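Side-chain contacts in dual specificity protein phosphatase 8 (Homo sapiens, PDB 4JMK), which probably dephosphorylates phosphotyrosine, phosphoserine and phosphothreonine in proteins and so turns down mitogen-activated protein kinases: residues K21-M24 with T25-I29; N34-N37 with S38-K41. The protein carries 1 engineered substitution. All blocks are in the same frame, centred on the assembly; numbering follows the deposited sequence.

Contact 1 of 2, residues K21-M24 with T25-I29; sequences KDLM and TQNGI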
# COMPACT_ATOMS: atom_id res chain seq x y z
N LYS A 21 -15.37 7.04 -10.71
CA LYS A 21 -15.57 8.29 -9.96
C LYS A 21 -16.65 8.16 -8.90
O LYS A 21 -16.48 8.61 -7.77
CB LYS A 21 -15.90 9.46 -10.89
CG LYS A 21 -16.01 10.80 -10.16
CD LYS A 21 -16.12 11.96 -11.13
CE LYS A 21 -17.55 12.18 -11.60
NZ LYS A 21 -18.44 12.64 -10.48
N ASP A 22 -17.75 7.52 -9.26
CA ASP A 22 -18.85 7.35 -8.32
C ASP A 22 -18.45 6.56 -7.09
O ASP A 22 -18.81 6.91 -5.98
CB ASP A 22 -20.05 6.69 -9.00
CG ASP A 22 -20.65 7.57 -10.08
OD1 ASP A 22 -20.39 8.80 -10.05
OD2 ASP A 22 -21.38 7.03 -10.94
N LEU A 23 -17.69 5.48 -7.29
CA LEU A 23 -17.24 4.67 -6.17
C LEU A 23 -16.32 5.49 -5.26
O LEU A 23 -16.44 5.45 -4.03
CB LEU A 23 -16.49 3.45 -6.68
CG LEU A 23 -15.98 2.48 -5.62
CD1 LEU A 23 -17.16 1.80 -4.91
CD2 LEU A 23 -15.05 1.45 -6.26
N MET A 24 -15.40 6.22 -5.88
CA MET A 24 -14.47 7.06 -5.13
C MET A 24 -15.19 8.18 -4.38
O MET A 24 -14.91 8.43 -3.21
CB MET A 24 -13.39 7.62 -6.05
CG MET A 24 -12.48 6.56 -6.65
SD MET A 24 -11.26 5.96 -5.44
CE MET A 24 -10.23 7.44 -5.38
N THR A 25 -16.14 8.85 -5.04
CA THR A 25 -16.86 9.94 -4.37
C THR A 25 -17.80 9.40 -3.30
O THR A 25 -17.96 10.00 -2.24
CB THR A 25 -17.65 10.81 -5.36
OG1 THR A 25 -18.60 10.00 -6.06
CG2 THR A 25 -16.72 11.45 -6.38
N GLN A 26 -18.44 8.26 -3.60
CA GLN A 26 -19.33 7.57 -2.67
C GLN A 26 -18.63 7.25 -1.35
O GLN A 26 -19.24 7.30 -0.27
CB GLN A 26 -19.81 6.26 -3.32
CG GLN A 26 -20.72 5.36 -2.51
CD GLN A 26 -21.05 4.07 -3.26
OE1 GLN A 26 -20.84 3.97 -4.47
NE2 GLN A 26 -21.57 3.08 -2.54
N ASN A 27 -17.34 6.93 -1.43
CA ASN A 27 -16.58 6.53 -0.24
C ASN A 27 -15.70 7.65 0.29
O ASN A 27 -14.90 7.44 1.21
CB ASN A 27 -15.71 5.31 -0.54
CG ASN A 27 -16.53 4.05 -0.65
OD1 ASN A 27 -16.79 3.39 0.35
ND2 ASN A 27 -16.97 3.72 -1.86
N GLY A 28 -15.83 8.83 -0.31
CA GLY A 28 -15.09 10.01 0.12
C GLY A 28 -13.57 9.86 0.00
O GLY A 28 -12.83 10.47 0.77
N ILE A 29 -13.11 9.07 -0.96
CA ILE A 29 -11.66 8.87 -1.12
C ILE A 29 -11.00 9.99 -1.93
O ILE A 29 -11.33 10.19 -3.11
CB ILE A 29 -11.36 7.50 -1.75
CG1 ILE A 29 -11.97 6.40 -0.89
CG2 ILE A 29 -9.83 7.28 -1.89
CD1 ILE A 29 -11.90 5.02 -1.53
O HOH W 1 -19.25 11.15 -8.44
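Met24 and Ile29 meet in a local contact at the C-terminal end of helix 21-26, where a Schellman motif turns the chain into strand 29-34. Ile29 N gives a 3.0 Å bond to Met24 O, and Gly28 N donates to Thr25 O. Gly28 takes the positive phi of 62° that this ending needs.

The apolar side faces inward. The Met24 chain is bent at chi2 and chi3, which brings Met24 CE within 3.5 Å of Ile29 CG2, the two side chains crossing at about a right angle. Ile85 of strand 83-87 touches both, and Phe44 and Val18 also touch Met24.

Asn27 leaves the helical path, and its side chain folds back. Asn27 ND2 gives a nearly straight bond of 2.8 Å to Leu23 O (174°). Leu23 O lies in the plane of the Asn27 side-chain amide. Asn27 N approaches Leu23 O from the other face of its carbonyl plane, at 3.1 Å. Asn27 ND2 also lies 3.6 Å from Leu23 CD1. An alanine here is likely to leave Leu23 O with one donor fewer from the helix end and Leu23 CD1 without its amide neighbour.

The outer side is polar. Thr25 OG1 sits between backbone N and carbonyl carbon (chi1 59°), which turns it back toward the carbonyls of Lys21 and Asp22. A water joins it to both side chains. The water accepts from Lys21 NZ at 2.7 Å and donates to Asp22 OD1, so it probably eases the two opposite charges. The helix end is thus closed by backbone and side-chain amide donors, apolar toward the sheet and hydrated outside.

Contact 2 of 2, residues N34-N37 with S38-K41; sequences NASN and SCPK. With SO4 (sulfate ion), chain D.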
# COMPACT_ATOMS: atom_id res chain seq x y z
N ASN A 34 -0.60 5.18 -6.20
CA ASN A 34 -0.67 4.42 -7.44
C ASN A 34 0.64 3.67 -7.62
O ASN A 34 1.67 4.29 -7.93
CB ASN A 34 -0.88 5.42 -8.58
CG ASN A 34 -0.95 4.78 -9.95
OD1 ASN A 34 -0.43 3.70 -10.19
ND2 ASN A 34 -1.57 5.49 -10.88
N ALA A 35 0.60 2.36 -7.42
CA ALA A 35 1.82 1.54 -7.49
C ALA A 35 1.90 0.89 -8.86
O ALA A 35 1.58 -0.29 -9.00
CB ALA A 35 1.81 0.48 -6.40
N SER A 36 2.30 1.67 -9.86
CA SER A 36 2.37 1.19 -11.23
C SER A 36 3.05 2.24 -12.10
O SER A 36 3.17 3.39 -11.69
CB SER A 36 0.97 0.95 -11.79
OG SER A 36 0.42 2.19 -12.22
N ASN A 37 3.48 1.85 -13.30
CA ASN A 37 3.96 2.82 -14.28
C ASN A 37 2.85 3.21 -15.24
O ASN A 37 2.83 4.34 -15.75
CB ASN A 37 5.13 2.24 -15.11
CG ASN A 37 6.40 2.10 -14.31
OD1 ASN A 37 6.89 3.07 -13.72
ND2 ASN A 37 6.94 0.89 -14.27
N SER A 38 1.95 2.28 -15.51
CA SER A 38 1.01 2.43 -16.62
C SER A 38 -0.36 2.96 -16.22
O SER A 38 -1.05 3.56 -17.04
CB SER A 38 0.85 1.10 -17.37
OG SER A 38 0.47 0.07 -16.47
N CYS A 39 -0.77 2.74 -14.97
CA CYS A 39 -2.09 3.19 -14.54
C CYS A 39 -2.10 4.71 -14.42
O CYS A 39 -1.19 5.30 -13.83
CB CYS A 39 -2.50 2.56 -13.20
SG CYS A 39 -2.34 0.75 -13.10
N PRO A 40 -3.13 5.35 -14.97
CA PRO A 40 -3.23 6.81 -14.94
C PRO A 40 -3.75 7.33 -13.60
O PRO A 40 -4.48 6.62 -12.90
CB PRO A 40 -4.26 7.11 -16.03
CG PRO A 40 -5.18 5.90 -16.00
CD PRO A 40 -4.27 4.72 -15.67
N LYS A 41 -3.36 8.56 -13.23
CA LYS A 41 -4.04 9.27 -12.15
C LYS A 41 -5.44 9.59 -12.63
O LYS A 41 -5.61 9.95 -13.80
CB LYS A 41 -3.32 10.58 -11.81
CG LYS A 41 -4.05 11.44 -10.76
CD LYS A 41 -3.27 12.69 -10.32
CE LYS A 41 -3.43 13.85 -11.29
NZ LYS A 41 -4.86 14.23 -11.43
S SO4 D . 3.56 -1.32 -15.64
O1 SO4 D . 3.40 -0.67 -16.93
O2 SO4 D . 4.98 -1.33 -15.30
O3 SO4 D . 3.07 -2.69 -15.74
O4 SO4 D . 2.81 -0.60 -14.61
O HOH W 2 -4.12 6.41 -10.00
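Asn34, Ser36 and Cys39 form the tight inner side of this turn, which follows strand 29-34. Asn34 lies on that strand; with CG anti to the backbone N (chi1 179°) its amide reaches across the turn. Asn34 ND2 gives a 3.0 Å bond to Cys39 O, coming from above the carbonyl plane. On the other branch, Asn34 OD1 accepts from Ser36 OG at 2.7 Å, in the carbonyl plane and on a lone pair. The two bonds fix the rotation of the amide. Ser36 OG in turn accepts from Cys39 N at 3.0 Å, so this buried hydroxyl both gives and takes. Cys39 SG lies 3.6 Å from Ser36 CB. A water accepts a weak bond from Asn34 ND2 and donates to Pro40 O. Arg52 completes the inner side, bonding to the carbonyls of Ser36 and Cys39.

The outer side is looser. At the exposed bend of Asn37 and Ser38 a sulfate, probably from the crystallisation liquor, is bound by two backbone amides and by Arg94. Asn37 N and Ser38 N both bond to sulfate O4, at 2.9 and 3.1 Å. Ser38 OG adds at best a weak hydrogen bond, 3.1 Å from sulfate O1.

Ser36 lies about 5 Å, side chain to side chain, from Ser88, an engineered residue at the predicted phosphocysteine position. This is consistent with a loop bordering the catalytic pocket of a dual specificity phosphatase domain.

Both contacts are local and partly buried, and they lie at the two ends of the same strand. Contact 1 leads into strand 29-34 and contact 2 leaves it, with centres 18 Å apart and nearest atoms about 9 Å apart. Contact 1 lies farther from the centre of the chain and away from the predicted active site. Its buried part is apolar, with polar groups and water outside. Contact 2 differs inside: its buried part is a set of side-chain hydrogen bonds. Its exposed bend binds an anion through backbone amides. One closes a helix at the edge of the domain; the other shapes a loop that probably borders the catalytic pocket.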